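Local coordinates for hypothetical protein, similar to alpha-acetolactate decarboxylase (Staphylococcus aureus subsp. aureus, PDB 1XV2) that probably decarboxylates alpha-acetolactate to acetoin, using a zinc ion held by histidines, at residues D97-I102 / L191-D196. Sequence-based numbering, arbitrary orientation.
Sequences DVFAQI and LDFEVD
F193 reaches out from the strand and sets the far rim of its ring against V98 and F99 at once, CZ and CE1 toward the valine, CE2 toward the phenylalanine. The two rings form an offset edge-to-face pair: the F193 edge is directed at the face of F99, with centroids 5.9 Å apart and planes at 73°. The closest atoms in this pair are CE2 of F193 and CZ of F99, at 4.1 Å. Chi1 of F193 is 70°, which places CG between the backbone N and the carbonyl carbon and swings the ring toward the helix, although the bond from CA to CB does not point at it.

The remaining contacts are apolar. V98 meets the same ring at its rim, CG1 lying near the ring plane 3.9 Å from CZ of F193. Its other methyl, CG2, bridges the ring and the valine: it is 4.0 Å from CE1 of F193 and 3.8 Å from CG2 of V195, with CG1 of V195 almost as near at 3.9 Å.

Helix 95-105 follows directly on strand 86-94 and lies across the curled antiparallel sheet; the segment axes are 9.9 Å apart and run at 78° to each other. L90 and I117 also touch V98, while I177 packs against both phenylalanines and F175 stacks on F99, whose side chain is about 12 Å from the bound zinc ion. The backbone of the strand bonds instead to its sheet neighbours, V195 pairing with L93, and L191 and D192 sharing H125 as their backbone partner, a classic beta bulge.

No hydrogen bond or salt bridge joins the two segments, so helix and strand are held together here by buried apolar surface and one aromatic pair, contacts that depend on close fit and make little directional demand.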
ATOM      1  N   ASP A  97      -4.794 -12.964  24.152  1.00 17.15           N
ATOM      2  CA  ASP A  97      -4.249 -14.312  24.028  1.00 19.39           C
ATOM      3  C   ASP A  97      -4.616 -14.950  22.694  1.00 17.88           C
ATOM      4  O   ASP A  97      -3.859 -15.762  22.160  1.00 17.89           O
ATOM      5  CB  ASP A  97      -4.736 -15.195  25.182  1.00 19.10           C
ATOM      6  CG  ASP A  97      -4.084 -14.836  26.506  1.00 22.48           C
ATOM      7  OD1 ASP A  97      -3.170 -13.982  26.509  1.00 21.02           O
ATOM      8  OD2 ASP A  97      -4.477 -15.415  27.543  1.00 22.50           O
ATOM      9  N   VAL A  98      -5.780 -14.581  22.163  1.00 18.51           N
ATOM     10  CA  VAL A  98      -6.228 -15.110  20.880  1.00 17.67           C
ATOM     11  C   VAL A  98      -5.377 -14.496  19.781  1.00 18.13           C
ATOM     12  O   VAL A  98      -4.962 -15.189  18.858  1.00 19.73           O
ATOM     13  CB  VAL A  98      -7.720 -14.791  20.610  1.00 18.60           C
ATOM     14  CG1 VAL A  98      -8.069 -15.094  19.151  1.00 17.54           C
ATOM     15  CG2 VAL A  98      -8.599 -15.621  21.529  1.00 16.67           C
ATOM     16  N   PHE A  99      -5.110 -13.195  19.886  1.00 19.16           N
ATOM     17  CA  PHE A  99      -4.288 -12.521  18.888  1.00 17.68           C
ATOM     18  C   PHE A  99      -2.860 -13.066  18.931  1.00 18.67           C
ATOM     19  O   PHE A  99      -2.216 -13.225  17.897  1.00 18.80           O
ATOM     20  CB  PHE A  99      -4.256 -11.007  19.126  1.00 17.75           C
ATOM     21  CG  PHE A  99      -5.525 -10.290  18.739  1.00 16.90           C
ATOM     22  CD1 PHE A  99      -6.383 -10.816  17.779  1.00 18.35           C
ATOM     23  CD2 PHE A  99      -5.832  -9.054  19.300  1.00 17.68           C
ATOM     24  CE1 PHE A  99      -7.533 -10.120  17.380  1.00 18.91           C
ATOM     25  CE2 PHE A  99      -6.977  -8.347  18.908  1.00 18.92           C
ATOM     26  CZ  PHE A  99      -7.827  -8.882  17.946  1.00 17.80           C
ATOM     27  N   ALA A 100      -2.367 -13.347  20.132  1.00 19.01           N
ATOM     28  CA  ALA A 100      -1.010 -13.874  20.284  1.00 18.92           C
ATOM     29  C   ALA A 100      -0.892 -15.220  19.579  1.00 18.55           C
ATOM     30  O   ALA A 100       0.159 -15.549  19.033  1.00 18.93           O
ATOM     31  CB  ALA A 100      -0.661 -14.019  21.767  1.00 20.90           C
ATOM     32  N   GLN A 101      -1.972 -15.997  19.593  1.00 18.77           N
ATOM     33  CA  GLN A 101      -1.978 -17.299  18.933  1.00 20.40           C
ATOM     34  C   GLN A 101      -1.922 -17.098  17.420  1.00 20.88           C
ATOM     35  O   GLN A 101      -1.141 -17.747  16.722  1.00 19.44           O
ATOM     36  CB  GLN A 101      -3.240 -18.090  19.305  1.00 21.87           C
ATOM     37  CG  GLN A 101      -3.312 -18.486  20.773  1.00 25.23           C
ATOM     38  CD  GLN A 101      -2.122 -19.331  21.207  1.00 28.36           C
ATOM     39  OE1 GLN A 101      -1.885 -20.408  20.663  1.00 29.51           O
ATOM     40  NE2 GLN A 101      -1.370 -18.842  22.187  1.00 29.69           N
ATOM     41  N   ILE A 102      -2.756 -16.192  16.921  1.00 20.07           N
ATOM     42  CA  ILE A 102      -2.791 -15.903  15.496  1.00 20.66           C
ATOM     43  C   ILE A 102      -1.426 -15.379  15.057  1.00 20.28           C
ATOM     44  O   ILE A 102      -0.933 -15.729  13.986  1.00 20.86           O
ATOM     45  CB  ILE A 102      -3.901 -14.872  15.173  1.00 19.91           C
ATOM     46  CG1 ILE A 102      -5.261 -15.451  15.581  1.00 20.21           C
ATOM     47  CG2 ILE A 102      -3.899 -14.541  13.687  1.00 18.85           C
ATOM     48  CD1 ILE A 102      -6.421 -14.487  15.472  1.00 19.68           C
ATOM     49  N   LEU A 191     -14.176  -4.521  19.601  1.00 15.22           N
ATOM     50  CA  LEU A 191     -13.297  -3.746  20.474  1.00 14.08           C
ATOM     51  C   LEU A 191     -12.647  -4.689  21.475  1.00 15.01           C
ATOM     52  O   LEU A 191     -11.532  -4.455  21.935  1.00 14.75           O
ATOM     53  CB  LEU A 191     -14.089  -2.682  21.240  1.00 14.45           C
ATOM     54  CG  LEU A 191     -14.731  -1.552  20.437  1.00 15.60           C
ATOM     55  CD1 LEU A 191     -15.475  -0.616  21.385  1.00 15.94           C
ATOM     56  CD2 LEU A 191     -13.655  -0.795  19.670  1.00 15.14           C
ATOM     57  N   ASP A 192     -13.358  -5.760  21.810  1.00 14.87           N
ATOM     58  CA  ASP A 192     -12.853  -6.739  22.761  1.00 16.14           C
ATOM     59  C   ASP A 192     -13.724  -7.989  22.706  1.00 16.65           C
ATOM     60  O   ASP A 192     -14.881  -7.930  22.275  1.00 14.12           O
ATOM     61  CB  ASP A 192     -12.861  -6.132  24.171  1.00 16.43           C
ATOM     62  CG  ASP A 192     -12.247  -7.046  25.219  1.00 17.89           C
ATOM     63  OD1 ASP A 192     -11.345  -7.843  24.884  1.00 16.70           O
ATOM     64  OD2 ASP A 192     -12.659  -6.948  26.393  1.00 18.61           O
ATOM     65  N   PHE A 193     -13.161  -9.120  23.123  1.00 16.00           N
ATOM     66  CA  PHE A 193     -13.901 -10.374  23.130  1.00 16.84           C
ATOM     67  C   PHE A 193     -13.171 -11.468  23.899  1.00 18.24           C
ATOM     68  O   PHE A 193     -11.974 -11.368  24.180  1.00 16.91           O
ATOM     69  CB  PHE A 193     -14.165 -10.846  21.692  1.00 14.16           C
ATOM     70  CG  PHE A 193     -12.936 -11.316  20.970  1.00 14.79           C
ATOM     71  CD1 PHE A 193     -12.618 -12.671  20.918  1.00 14.50           C
ATOM     72  CD2 PHE A 193     -12.085 -10.405  20.355  1.00 13.49           C
ATOM     73  CE1 PHE A 193     -11.468 -13.108  20.263  1.00 14.24           C
ATOM     74  CE2 PHE A 193     -10.932 -10.834  19.698  1.00 13.93           C
ATOM     75  CZ  PHE A 193     -10.622 -12.188  19.653  1.00 12.90           C
ATOM     76  N   GLU A 194     -13.917 -12.509  24.247  1.00 18.62           N
ATOM     77  CA  GLU A 194     -13.367 -13.653  24.956  1.00 21.09           C
ATOM     78  C   GLU A 194     -13.977 -14.899  24.327  1.00 20.19           C
ATOM     79  O   GLU A 194     -15.198 -15.062  24.315  1.00 19.92           O
ATOM     80  CB  GLU A 194     -13.718 -13.581  26.443  1.00 23.91           C
ATOM     81  CG  GLU A 194     -13.314 -14.818  27.233  1.00 32.50           C
ATOM     82  CD  GLU A 194     -13.471 -14.632  28.734  1.00 37.10           C
ATOM     83  OE1 GLU A 194     -14.582 -14.265  29.175  1.00 39.85           O
ATOM     84  OE2 GLU A 194     -12.484 -14.857  29.471  1.00 39.15           O
ATOM     85  N   VAL A 195     -13.130 -15.771  23.790  1.00 19.29           N
ATOM     86  CA  VAL A 195     -13.616 -16.988  23.156  1.00 19.79           C
ATOM     87  C   VAL A 195     -13.946 -18.088  24.158  1.00 20.54           C
ATOM     88  O   VAL A 195     -13.266 -18.243  25.172  1.00 19.60           O
ATOM     89  CB  VAL A 195     -12.585 -17.550  22.155  1.00 20.22           C
ATOM     90  CG1 VAL A 195     -12.338 -16.542  21.042  1.00 18.01           C
ATOM     91  CG2 VAL A 195     -11.282 -17.884  22.881  1.00 19.97           C
ATOM     92  N   ASP A 196     -15.013 -18.831  23.882  1.00 20.91           N
ATOM     93  CA  ASP A 196     -15.396 -19.947  24.734  1.00 22.53           C
ATOM     94  C   ASP A 196     -14.838 -21.162  24.012  1.00 22.40           C
ATOM     95  O   ASP A 196     -13.935 -21.838  24.498  1.00 22.17           O
ATOM     96  CB  ASP A 196     -16.917 -20.075  24.841  1.00 24.18           C
ATOM     97  CG  ASP A 196     -17.341 -21.195  25.780  1.00 25.54           C
ATOM     98  OD1 ASP A 196     -16.726 -22.281  25.736  1.00 25.14           O
ATOM     99  OD2 ASP A 196     -18.292 -20.996  26.560  1.00 27.02           O
TER